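Local coordinates for beta-ketoacyl-[acyl-carrier-protein] synthase FabY (Pseudomonas aeruginosa, PDB 4CW4) that catalyses the condensation of acetyl-CoA with malonyl-acyl carrier protein to give acetoacetyl-ACP, the primer that initiates fatty acid biosynthesis, at residues R350-T362 and A438-S451. Sequence-based numbering, arbitrary orientation.
Sequences RASRPFGENCGFT and AHGSSTPANRVTES
The F355 ring takes A438 CB at its edge, in plane, 3.7 Å from CE2, and R447 O near the plane by CD1 and CE1; its CZ comes within 3.5 Å of E450 OE1, ring and carboxylate planes 37° apart. That carboxylate bonds the backbone N-H groups of H439, predicted to be catalytic, and G440 through the syn lone pairs of OE2 and OE1; N446 ND2 reaches OE1 on its anti side, and N536 ND2 also bonds OE2. The R447 guanidinium has P444 CB over one face and the N358 amide at its edge. NH1 gives N358 OD1 a bent bond of 3.1 Å, arriving from above the carbonyl plane, while NE pairs with D511. N358 reaches both ways: with CG between backbone N and carbonyl carbon (chi1 61°), its ND2 lies against S442 and donates to R353 O at 3.0 Å. S442 OG accepts from R353 N at 2.7 Å, and S442 O receives G360 N in the carbonyl plane. The F361 ring meets that of H477, also predicted to be catalytic. The principle illustrated is a loop bonded to the turn before a helix, where T443 OG1 caps N446 N, and to its first turn. Helix 334-341 packs on A351, R353 and C359, while N446 of helix 444-461 touches strand 532-539.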
ATOM      1  N   ARG A 350       9.797 -29.111   8.373  1.00 10.36           N
ATOM      2  CA  ARG A 350       8.610 -29.099   9.230  1.00 10.94           C
ATOM      3  C   ARG A 350       8.595 -27.834  10.091  1.00 11.00           C
ATOM      4  O   ARG A 350       8.010 -27.812  11.176  1.00 11.63           O
ATOM      5  CB  ARG A 350       8.564 -30.354  10.093  1.00 12.15           C
ATOM      6  CG  ARG A 350       8.403 -31.625   9.261  1.00 13.35           C
ATOM      7  CD  ARG A 350       8.462 -32.876  10.108  1.00 14.61           C
ATOM      8  NE  ARG A 350       7.361 -32.945  11.057  1.00 16.60           N
ATOM      9  CZ  ARG A 350       7.225 -33.853  12.011  1.00 18.11           C
ATOM     10  NH1 ARG A 350       8.131 -34.807  12.169  1.00 20.06           N
ATOM     11  NH2 ARG A 350       6.179 -33.791  12.826  1.00 18.29           N
ATOM     12  N   ALA A 351       9.200 -26.754   9.600  1.00 10.83           N
ATOM     13  CA  ALA A 351       9.226 -25.523  10.391  1.00 10.94           C
ATOM     14  C   ALA A 351       7.825 -24.951  10.601  1.00 10.59           C
ATOM     15  O   ALA A 351       7.564 -24.298  11.611  1.00 10.19           O
ATOM     16  CB  ALA A 351      10.116 -24.485   9.756  1.00 11.20           C
ATOM     17  N   SER A 352       6.950 -25.192   9.634  1.00  9.97           N
ATOM     18  CA  SER A 352       5.595 -24.651   9.648  1.00  9.87           C
ATOM     19  C   SER A 352       4.583 -25.749   9.978  1.00  8.97           C
ATOM     20  O   SER A 352       4.338 -26.661   9.176  1.00  9.88           O
ATOM     21  CB  SER A 352       5.283 -23.996   8.313  1.00  9.68           C
ATOM     22  OG  SER A 352       4.063 -23.280   8.395  1.00 10.00           O
ATOM     23  N   ARG A 353       4.017 -25.633  11.179  1.00  9.30           N
ATOM     24  CA  ARG A 353       3.187 -26.658  11.816  1.00 10.06           C
ATOM     25  C   ARG A 353       1.841 -26.081  12.283  1.00  9.75           C
ATOM     26  O   ARG A 353       1.584 -25.990  13.487  1.00 10.20           O
ATOM     27  CB  ARG A 353       3.949 -27.215  13.036  1.00 10.62           C
ATOM     28  CG  ARG A 353       5.149 -28.072  12.669  1.00 10.98           C
ATOM     29  CD  ARG A 353       6.162 -28.124  13.825  1.00 12.44           C
ATOM     30  NE  ARG A 353       7.308 -29.008  13.614  1.00 13.08           N
ATOM     31  CZ  ARG A 353       7.416 -30.251  14.079  1.00 14.09           C
ATOM     32  NH1 ARG A 353       6.416 -30.815  14.760  1.00 14.78           N
ATOM     33  NH2 ARG A 353       8.532 -30.941  13.857  1.00 15.31           N
ATOM     34  N   PRO A 354       1.028 -25.574  11.347  1.00  9.70           N
ATOM     35  CA  PRO A 354      -0.280 -25.014  11.729  1.00  9.94           C
ATOM     36  C   PRO A 354      -1.081 -25.978  12.609  1.00 10.00           C
ATOM     37  O   PRO A 354      -1.183 -27.145  12.283  1.00 10.07           O
ATOM     38  CB  PRO A 354      -0.981 -24.806  10.379  1.00  9.64           C
ATOM     39  CG  PRO A 354       0.120 -24.742   9.370  1.00 10.70           C
ATOM     40  CD  PRO A 354       1.186 -25.680   9.893  1.00 10.19           C
ATOM     41  N   PHE A 355      -1.615 -25.466  13.713  1.00 10.37           N
ATOM     42  CA  PHE A 355      -2.473 -26.213  14.635  1.00 10.21           C
ATOM     43  C   PHE A 355      -1.787 -27.335  15.407  1.00 11.50           C
ATOM     44  O   PHE A 355      -2.439 -28.005  16.191  1.00 11.56           O
ATOM     45  CB  PHE A 355      -3.749 -26.692  13.933  1.00 10.08           C
ATOM     46  CG  PHE A 355      -4.563 -25.548  13.397  1.00 10.19           C
ATOM     47  CD1 PHE A 355      -5.231 -24.690  14.254  1.00 11.13           C
ATOM     48  CD2 PHE A 355      -4.596 -25.295  12.049  1.00 11.06           C
ATOM     49  CE1 PHE A 355      -5.913 -23.597  13.763  1.00 10.88           C
ATOM     50  CE2 PHE A 355      -5.296 -24.220  11.545  1.00 11.71           C
ATOM     51  CZ  PHE A 355      -5.969 -23.372  12.403  1.00 11.34           C
ATOM     52  N   GLY A 356      -0.472 -27.496  15.223  1.00 10.81           N
ATOM     53  CA  GLY A 356       0.303 -28.426  16.011  1.00 11.24           C
ATOM     54  C   GLY A 356       1.108 -27.720  17.072  1.00 12.11           C
ATOM     55  O   GLY A 356       1.010 -26.513  17.212  1.00 12.64           O
ATOM     56  N   GLU A 357       1.886 -28.478  17.838  1.00 12.83           N
ATOM     57  CA  GLU A 357       2.971 -27.866  18.601  1.00 14.00           C
ATOM     58  C   GLU A 357       3.776 -27.011  17.613  1.00 12.94           C
ATOM     59  O   GLU A 357       4.176 -27.482  16.547  1.00 13.09           O
ATOM     60  CB  GLU A 357       3.852 -28.913  19.275  1.00 16.74           C
ATOM     61  CG  GLU A 357       3.110 -29.803  20.264  1.00 21.39           C
ATOM     62  CD  GLU A 357       2.548 -29.033  21.441  1.00 25.70           C
ATOM     63  OE1 GLU A 357       3.214 -28.085  21.906  1.00 26.67           O
ATOM     64  OE2 GLU A 357       1.428 -29.372  21.892  1.00 29.35           O
ATOM     65  N   ASN A 358       3.979 -25.742  17.943  1.00 12.45           N
ATOM     66  CA  ASN A 358       4.586 -24.821  16.993  1.00 11.89           C
ATOM     67  C   ASN A 358       5.205 -23.624  17.697  1.00 12.42           C
ATOM     68  O   ASN A 358       5.110 -23.506  18.930  1.00 13.19           O
ATOM     69  CB  ASN A 358       3.599 -24.426  15.863  1.00 10.20           C
ATOM     70  CG  ASN A 358       2.346 -23.729  16.361  1.00 10.59           C
ATOM     71  OD1 ASN A 358       2.348 -23.083  17.411  1.00 12.67           O
ATOM     72  ND2 ASN A 358       1.271 -23.800  15.564  1.00 11.03           N
ATOM     73  N   CYS A 359       5.890 -22.772  16.934  1.00 11.64           N
ATOM     74  CA  CYS A 359       6.703 -21.729  17.554  1.00 11.37           C
ATOM     75  C   CYS A 359       6.994 -20.535  16.649  1.00 11.85           C
ATOM     76  O   CYS A 359       8.027 -19.877  16.791  1.00 14.13           O
ATOM     77  CB  CYS A 359       8.010 -22.339  18.052  1.00 12.92           C
ATOM     78  SG  CYS A 359       9.017 -23.142  16.764  1.00 14.76           S
ATOM     79  N   GLY A 360       6.048 -20.203  15.772  1.00 11.13           N
ATOM     80  CA  GLY A 360       6.165 -19.011  14.944  1.00 11.02           C
ATOM     81  C   GLY A 360       6.050 -19.338  13.469  1.00 10.44           C
ATOM     82  O   GLY A 360       6.220 -20.494  13.050  1.00 10.41           O
ATOM     83  N   PHE A 361       5.772 -18.312  12.672  1.00  9.71           N
ATOM     84  CA  PHE A 361       5.573 -18.523  11.258  1.00  9.84           C
ATOM     85  C   PHE A 361       6.899 -18.606  10.502  1.00  9.55           C
ATOM     86  O   PHE A 361       7.969 -18.288  11.035  1.00 11.17           O
ATOM     87  CB  PHE A 361       4.545 -17.526  10.660  1.00 10.22           C
ATOM     88  CG  PHE A 361       5.042 -16.123  10.361  1.00 12.24           C
ATOM     89  CD1 PHE A 361       5.647 -15.817   9.158  1.00 12.43           C
ATOM     90  CD2 PHE A 361       4.752 -15.093  11.223  1.00 14.00           C
ATOM     91  CE1 PHE A 361       6.021 -14.538   8.839  1.00 14.16           C
ATOM     92  CE2 PHE A 361       5.133 -13.780  10.910  1.00 14.84           C
ATOM     93  CZ  PHE A 361       5.768 -13.522   9.714  1.00 14.41           C
ATOM     94  N   THR A 362       6.810 -19.071   9.263  1.00  9.75           N
ATOM     95  CA  THR A 362       7.933 -19.156   8.353  1.00 11.45           C
ATOM     96  C   THR A 362       7.715 -18.202   7.191  1.00 10.33           C
ATOM     97  O   THR A 362       6.694 -18.261   6.511  1.00 10.49           O
ATOM     98  CB  THR A 362       8.049 -20.590   7.818  1.00 14.04           C
ATOM     99  OG1 THR A 362       8.443 -21.453   8.890  1.00 16.82           O
ATOM    100  CG2 THR A 362       9.068 -20.691   6.681  1.00 13.92           C
ATOM    101  N   ALA A 438      -7.709 -22.261   6.515  1.00  9.13           N
ATOM    102  CA  ALA A 438      -7.364 -21.548   7.719  1.00  9.34           C
ATOM    103  C   ALA A 438      -6.160 -20.678   7.483  1.00  9.41           C
ATOM    104  O   ALA A 438      -5.278 -21.008   6.704  1.00 10.10           O
ATOM    105  CB  ALA A 438      -7.062 -22.508   8.839  1.00 10.11           C
ATOM    106  N   HIS A 439      -6.132 -19.575   8.202  1.00  9.51           N
ATOM    107  CA  HIS A 439      -4.975 -18.705   8.214  1.00  9.76           C
ATOM    108  C   HIS A 439      -3.758 -19.543   8.601  1.00  9.94           C
ATOM    109  O   HIS A 439      -2.745 -19.514   7.919  1.00 10.14           O
ATOM    110  CB  HIS A 439      -5.183 -17.559   9.189  1.00 10.02           C
ATOM    111  CG  HIS A 439      -4.023 -16.627   9.259  1.00  9.89           C
ATOM    112  ND1 HIS A 439      -3.588 -15.906   8.167  1.00 11.17           N
ATOM    113  CD2 HIS A 439      -3.195 -16.305  10.283  1.00 10.39           C
ATOM    114  CE1 HIS A 439      -2.553 -15.163   8.521  1.00 11.70           C
ATOM    115  NE2 HIS A 439      -2.281 -15.403   9.793  1.00 10.94           N
ATOM    116  N   GLY A 440      -3.879 -20.295   9.691  1.00  8.90           N
ATOM    117  CA  GLY A 440      -2.938 -21.363  10.019  1.00  7.79           C
ATOM    118  C   GLY A 440      -1.486 -20.957   9.887  1.00  9.79           C
ATOM    119  O   GLY A 440      -0.746 -21.559   9.119  1.00  9.97           O
ATOM    120  N   SER A 441      -1.079 -19.959  10.655  1.00  9.54           N
ATOM    121  CA  SER A 441       0.234 -19.346  10.479  1.00  9.00           C
ATOM    122  C   SER A 441       1.345 -20.060  11.236  1.00  9.02           C
ATOM    123  O   SER A 441       2.503 -19.711  11.062  1.00 10.10           O
ATOM    124  CB  SER A 441       0.174 -17.883  10.925  1.00 10.83           C
ATOM    125  OG  SER A 441      -0.405 -17.801  12.207  1.00 12.19           O
ATOM    126  N   SER A 442       0.997 -21.056  12.050  1.00  9.69           N
ATOM    127  CA  SER A 442       1.958 -21.837  12.845  1.00  9.41           C
ATOM    128  C   SER A 442       2.469 -21.082  14.067  1.00  9.87           C
ATOM    129  O   SER A 442       3.660 -21.137  14.374  1.00 10.44           O
ATOM    130  CB  SER A 442       3.139 -22.343  12.009  1.00  9.50           C
ATOM    131  OG  SER A 442       3.830 -23.402  12.670  1.00 10.16           O
ATOM    132  N   THR A 443       1.562 -20.438  14.792  1.00 11.59           N
ATOM    133  CA  THR A 443       1.929 -19.802  16.053  1.00 12.18           C
ATOM    134  C   THR A 443       1.039 -20.279  17.188  1.00 12.30           C
ATOM    135  O   THR A 443      -0.113 -20.662  16.970  1.00 12.61           O
ATOM    136  CB  THR A 443       1.866 -18.259  15.970  1.00 14.26           C
ATOM    137  OG1 THR A 443       0.516 -17.834  16.162  1.00 13.44           O
ATOM    138  CG2 THR A 443       2.374 -17.752  14.606  1.00 14.49           C
ATOM    139  N   PRO A 444       1.567 -20.254  18.425  1.00 12.32           N
ATOM    140  CA  PRO A 444       0.741 -20.674  19.560  1.00 13.26           C
ATOM    141  C   PRO A 444      -0.510 -19.817  19.735  1.00 13.44           C
ATOM    142  O   PRO A 444      -1.571 -20.333  20.082  1.00 14.22           O
ATOM    143  CB  PRO A 444       1.694 -20.518  20.751  1.00 14.97           C
ATOM    144  CG  PRO A 444       3.032 -20.786  20.166  1.00 15.85           C
ATOM    145  CD  PRO A 444       2.986 -20.167  18.798  1.00 14.26           C
ATOM    146  N   ALA A 445      -0.385 -18.518  19.493  1.00 13.73           N
ATOM    147  CA  ALA A 445      -1.547 -17.640  19.560  1.00 13.28           C
ATOM    148  C   ALA A 445      -2.557 -17.967  18.469  1.00 12.26           C
ATOM    149  O   ALA A 445      -3.762 -17.994  18.730  1.00 12.20           O
ATOM    150  CB  ALA A 445      -1.137 -16.173  19.451  1.00 14.56           C
ATOM    151  N   ASN A 446      -2.087 -18.202  17.250  1.00 12.03           N
ATOM    152  CA  ASN A 446      -3.019 -18.420  16.156  1.00 10.02           C
ATOM    153  C   ASN A 446      -3.773 -19.733  16.316  1.00  9.74           C
ATOM    154  O   ASN A 446      -4.971 -19.808  16.047  1.00 10.86           O
ATOM    155  CB  ASN A 446      -2.365 -18.409  14.775  1.00 10.76           C
ATOM    156  CG  ASN A 446      -3.413 -18.490  13.676  1.00 10.87           C
ATOM    157  OD1 ASN A 446      -4.093 -17.507  13.396  1.00 11.64           O
ATOM    158  ND2 ASN A 446      -3.595 -19.666  13.103  1.00 10.32           N
ATOM    159  N   ARG A 447      -3.090 -20.778  16.742  1.00  9.32           N
ATOM    160  CA  ARG A 447      -3.758 -22.082  16.753  1.00  9.64           C
ATOM    161  C   ARG A 447      -4.929 -22.082  17.717  1.00 10.53           C
ATOM    162  O   ARG A 447      -5.949 -22.693  17.449  1.00 11.28           O
ATOM    163  CB  ARG A 447      -2.759 -23.210  17.060  1.00 10.02           C
ATOM    164  CG  ARG A 447      -2.292 -23.273  18.499  1.00 10.35           C
ATOM    165  CD  ARG A 447      -1.144 -24.259  18.673  1.00 11.40           C
ATOM    166  NE  ARG A 447      -0.885 -24.525  20.089  1.00 12.53           N
ATOM    167  CZ  ARG A 447       0.312 -24.655  20.661  1.00 14.34           C
ATOM    168  NH1 ARG A 447       1.422 -24.533  19.959  1.00 16.62           N
ATOM    169  NH2 ARG A 447       0.388 -24.909  21.949  1.00 14.94           N
ATOM    170  N   VAL A 448      -4.781 -21.362  18.826  1.00 10.47           N
ATOM    171  CA  VAL A 448      -5.868 -21.231  19.797  1.00 10.58           C
ATOM    172  C   VAL A 448      -6.930 -20.226  19.312  1.00 11.13           C
ATOM    173  O   VAL A 448      -8.119 -20.563  19.215  1.00 11.98           O
ATOM    174  CB  VAL A 448      -5.330 -20.818  21.194  1.00 11.74           C
ATOM    175  CG1 VAL A 448      -6.479 -20.474  22.151  1.00 12.33           C
ATOM    176  CG2 VAL A 448      -4.476 -21.927  21.766  1.00 12.40           C
ATOM    177  N   THR A 449      -6.503 -18.998  19.012  1.00 11.25           N
ATOM    178  CA  THR A 449      -7.481 -17.968  18.669  1.00 11.34           C
ATOM    179  C   THR A 449      -8.256 -18.260  17.382  1.00 10.71           C
ATOM    180  O   THR A 449      -9.456 -18.016  17.322  1.00 12.01           O
ATOM    181  CB  THR A 449      -6.859 -16.562  18.577  1.00 12.51           C
ATOM    182  OG1 THR A 449      -5.817 -16.527  17.589  1.00 13.98           O
ATOM    183  CG2 THR A 449      -6.314 -16.171  19.889  1.00 12.26           C
ATOM    184  N   GLU A 450      -7.589 -18.792  16.361  1.00 10.52           N
ATOM    185  CA  GLU A 450      -8.277 -19.096  15.116  1.00 10.14           C
ATOM    186  C   GLU A 450      -9.197 -20.287  15.267  1.00  9.77           C
ATOM    187  O   GLU A 450     -10.315 -20.268  14.767  1.00 10.46           O
ATOM    188  CB  GLU A 450      -7.322 -19.310  13.941  1.00  9.82           C
ATOM    189  CG  GLU A 450      -8.097 -19.386  12.628  1.00 10.42           C
ATOM    190  CD  GLU A 450      -7.273 -19.577  11.362  1.00 10.48           C
ATOM    191  OE1 GLU A 450      -6.104 -20.012  11.429  1.00  9.98           O
ATOM    192  OE2 GLU A 450      -7.833 -19.359  10.265  1.00  9.77           O
ATOM    193  N   SER A 451      -8.747 -21.337  15.932  1.00 10.42           N
ATOM    194  CA  SER A 451      -9.632 -22.480  16.108  1.00 11.66           C
ATOM    195  C   SER A 451     -10.863 -22.110  16.935  1.00 12.00           C
ATOM    196  O   SER A 451     -11.957 -22.586  16.660  1.00 12.78           O
ATOM    197  CB  SER A 451      -8.888 -23.677  16.705  1.00 11.95           C
ATOM    198  OG  SER A 451      -8.485 -23.470  18.052  1.00 11.05           O
TER
HETATM  199  O   HOH W   1       6.223 -23.067  14.006  1.00 11.79           O
HETATM  200  O   HOH W   2       4.116 -20.389   8.738  1.00 10.39           O
HETATM  201  O   HOH W   3       2.306 -26.368  23.673  1.00 21.05           O
HETATM  202  O   HOH W   4       3.854 -25.621  20.963  1.00 21.85           O